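Local atomic coordinates of suppressor of fused homolog (Drosophila melanogaster, PDB entry 6LPH), a protein that probably binds and sequesters transcription factors, its N-terminal part here being bound to a peptide of Fu. Residues K19-H24 with I75-S80. Residues are numbered along the deposited sequence; the frame is centred on the assembly and turned at random.
Sequences KAIIDH and ISFGLS
Phe77 turns its CG anti to its own carbonyl carbon (chi1 -61°), which carries the ring out from the end of strand 71-77 toward helix 16-28, where Ile21, with CG2 anti to the backbone N, presents that methyl to it. The contact is helix-on-sheet packing in the N-terminal part of a SUFU-family protein: helix 16-28 meets the mixed sheet at Phe77 and, through Ala20 and His24, also touches its strand 172-186. Evidence for close packing is the 3.3 Å between Ile21 CG2 and Phe77 CE2; the two side chains run past each other in opposite directions. Ile22 crosses the phenylalanine at roughly a right angle, and its CD1 lies 3.6 Å from Phe77 CZ, approaching the ring obliquely. Ile22 also packs on an apolar side chain of the bound peptide, so the same residue touches both the buried Phe77 ring and the ligand. No hydrogen bond links the two segments. An alanine in place of Phe77 would probably open a gap beside Ile21 CG2 and Ile22 CD1, leaving both methyls without their aromatic partner. At the other branch of Ile21, CD1 rests 3.5 Å from Ser80 OG, whose hydroxyl is hydrogen-bonded to Glu103 of strand 97-109.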
ATOM      1  N   LYS A  19     -14.864   8.739   7.216  1.00 17.32           N
ATOM      2  CA  LYS A  19     -14.695  10.203   7.346  1.00 17.05           C
ATOM      3  C   LYS A  19     -13.390  10.599   8.081  1.00 16.88           C
ATOM      4  O   LYS A  19     -12.694  11.538   7.657  1.00 17.71           O
ATOM      5  CB  LYS A  19     -15.927  10.848   8.022  1.00 21.27           C
ATOM      6  CG  LYS A  19     -15.865  12.387   8.112  1.00 21.04           C
ATOM      7  CD  LYS A  19     -17.066  12.998   8.824  1.00 28.73           C
ATOM      8  CE  LYS A  19     -17.172  14.486   8.507  1.00 34.12           C
ATOM      9  NZ  LYS A  19     -15.907  15.200   8.796  1.00 31.41           N
ATOM     10  N   ALA A  20     -13.064   9.901   9.178  1.00 17.57           N
ATOM     11  CA  ALA A  20     -11.808  10.156   9.934  1.00 16.36           C
ATOM     12  C   ALA A  20     -10.557   9.975   9.071  1.00 15.76           C
ATOM     13  O   ALA A  20      -9.626  10.789   9.097  1.00 15.25           O
ATOM     14  CB  ALA A  20     -11.720   9.236  11.135  1.00 17.02           C
ATOM     15  N   ILE A  21     -10.546   8.898   8.295  1.00 16.31           N
ATOM     16  CA  ILE A  21      -9.413   8.624   7.425  1.00 14.29           C
ATOM     17  C   ILE A  21      -9.315   9.691   6.329  1.00 13.78           C
ATOM     18  O   ILE A  21      -8.236  10.237   6.109  1.00 14.19           O
ATOM     19  CB  ILE A  21      -9.474   7.192   6.836  1.00 13.73           C
ATOM     20  CG1 ILE A  21      -9.355   6.159   7.996  1.00 15.29           C
ATOM     21  CG2 ILE A  21      -8.358   6.994   5.805  1.00 12.51           C
ATOM     22  CD1 ILE A  21      -9.718   4.729   7.590  1.00 13.99           C
ATOM     23  N   ILE A  22     -10.441   9.981   5.670  1.00 14.04           N
ATOM     24  CA  ILE A  22     -10.501  11.042   4.622  1.00 15.34           C
ATOM     25  C   ILE A  22     -10.052  12.389   5.160  1.00 15.88           C
ATOM     26  O   ILE A  22      -9.279  13.104   4.502  1.00 14.83           O
ATOM     27  CB  ILE A  22     -11.924  11.170   4.006  1.00 20.15           C
ATOM     28  CG1 ILE A  22     -12.310   9.898   3.230  1.00 20.38           C
ATOM     29  CG2 ILE A  22     -12.060  12.424   3.127  1.00 23.49           C
ATOM     30  CD1 ILE A  22     -11.389   9.538   2.108  1.00 24.52           C
ATOM     31  N   ASP A  23     -10.525  12.738   6.365  1.00 15.42           N
ATOM     32  CA  ASP A  23     -10.075  13.958   7.019  1.00 17.17           C
ATOM     33  C   ASP A  23      -8.567  13.991   7.280  1.00 15.27           C
ATOM     34  O   ASP A  23      -7.900  14.987   6.973  1.00 16.64           O
ATOM     35  CB  ASP A  23     -10.870  14.207   8.304  1.00 17.88           C
ATOM     36  CG  ASP A  23     -12.311  14.606   8.019  1.00 23.18           C
ATOM     37  OD1 ASP A  23     -13.144  14.613   8.948  1.00 23.98           O
ATOM     38  OD2 ASP A  23     -12.617  14.912   6.841  1.00 26.55           O
ATOM     39  N   HIS A  24      -8.027  12.903   7.820  1.00 14.88           N
ATOM     40  CA  HIS A  24      -6.575  12.752   7.987  1.00 14.73           C
ATOM     41  C   HIS A  24      -5.822  12.926   6.687  1.00 15.46           C
ATOM     42  O   HIS A  24      -4.815  13.653   6.636  1.00 14.80           O
ATOM     43  CB  HIS A  24      -6.265  11.383   8.581  1.00 12.68           C
ATOM     44  CG  HIS A  24      -4.840  11.219   9.017  1.00 14.74           C
ATOM     45  ND1 HIS A  24      -4.205  12.128   9.785  1.00 18.00           N
ATOM     46  CD2 HIS A  24      -3.925  10.187   8.791  1.00 15.96           C
ATOM     47  CE1 HIS A  24      -2.939  11.710  10.025  1.00 16.12           C
ATOM     48  NE2 HIS A  24      -2.775  10.521   9.425  1.00 17.34           N
ATOM     49  N   ILE A  75      -3.567   4.200  -0.497  1.00  9.22           N
ATOM     50  CA  ILE A  75      -4.142   4.012   0.891  1.00  9.11           C
ATOM     51  C   ILE A  75      -5.456   3.237   0.812  1.00  9.56           C
ATOM     52  O   ILE A  75      -6.348   3.624   0.049  1.00  9.67           O
ATOM     53  CB  ILE A  75      -4.333   5.336   1.661  1.00 10.08           C
ATOM     54  CG1 ILE A  75      -3.033   6.138   1.702  1.00 10.22           C
ATOM     55  CG2 ILE A  75      -4.813   5.054   3.119  1.00  9.97           C
ATOM     56  CD1 ILE A  75      -2.965   7.217   0.654  1.00 11.07           C
ATOM     57  N   SER A  76      -5.567   2.127   1.566  1.00 10.33           N
ATOM     58  CA  SER A  76      -6.768   1.269   1.516  1.00 10.40           C
ATOM     59  C   SER A  76      -7.827   1.719   2.501  1.00 10.85           C
ATOM     60  O   SER A  76      -7.520   2.370   3.524  1.00 10.89           O
ATOM     61  CB  SER A  76      -6.412  -0.198   1.861  1.00 11.41           C
ATOM     62  OG  SER A  76      -6.211  -0.372   3.286  1.00 13.07           O
ATOM     63  N   PHE A  77      -9.075   1.343   2.211  1.00 10.80           N
ATOM     64  CA  PHE A  77     -10.196   1.569   3.136  1.00 11.26           C
ATOM     65  C   PHE A  77     -10.982   0.283   3.175  1.00 10.94           C
ATOM     66  O   PHE A  77     -11.557  -0.130   2.139  1.00 12.17           O
ATOM     67  CB  PHE A  77     -11.143   2.651   2.618  1.00 10.95           C
ATOM     68  CG  PHE A  77     -10.510   4.006   2.442  1.00 12.40           C
ATOM     69  CD1 PHE A  77      -9.725   4.290   1.316  1.00 11.38           C
ATOM     70  CD2 PHE A  77     -10.765   5.030   3.356  1.00 12.61           C
ATOM     71  CE1 PHE A  77      -9.163   5.550   1.132  1.00 12.83           C
ATOM     72  CE2 PHE A  77     -10.215   6.295   3.159  1.00 15.44           C
ATOM     73  CZ  PHE A  77      -9.409   6.556   2.048  1.00 14.00           C
ATOM     74  N   GLY A  78     -11.035  -0.335   4.355  1.00 11.22           N
ATOM     75  CA  GLY A  78     -11.832  -1.533   4.561  1.00 10.38           C
ATOM     76  C   GLY A  78     -11.326  -2.489   5.620  1.00 11.02           C
ATOM     77  O   GLY A  78     -12.121  -3.256   6.143  1.00 13.34           O
ATOM     78  N   LEU A  79     -10.015  -2.480   5.910  1.00 11.44           N
ATOM     79  CA  LEU A  79      -9.445  -3.330   6.984  1.00 11.94           C
ATOM     80  C   LEU A  79      -9.787  -2.766   8.361  1.00 12.01           C
ATOM     81  O   LEU A  79      -9.907  -3.518   9.336  1.00 14.25           O
ATOM     82  CB  LEU A  79      -7.910  -3.515   6.819  1.00 11.98           C
ATOM     83  CG  LEU A  79      -7.559  -4.337   5.554  1.00 12.71           C
ATOM     84  CD1 LEU A  79      -6.105  -4.172   5.199  1.00 11.47           C
ATOM     85  CD2 LEU A  79      -7.784  -5.784   5.900  1.00 17.86           C
ATOM     86  N   SER A  80      -9.947  -1.451   8.427  1.00 12.45           N
ATOM     87  CA  SER A  80     -10.466  -0.804   9.645  1.00 12.93           C
ATOM     88  C   SER A  80     -12.002  -0.720   9.567  1.00 13.38           C
ATOM     89  O   SER A  80     -12.606  -1.076   8.537  1.00 12.18           O
ATOM     90  CB  SER A  80      -9.842   0.579   9.814  1.00 12.80           C
ATOM     91  OG  SER A  80     -10.314   1.460   8.810  1.00 14.09           O
TER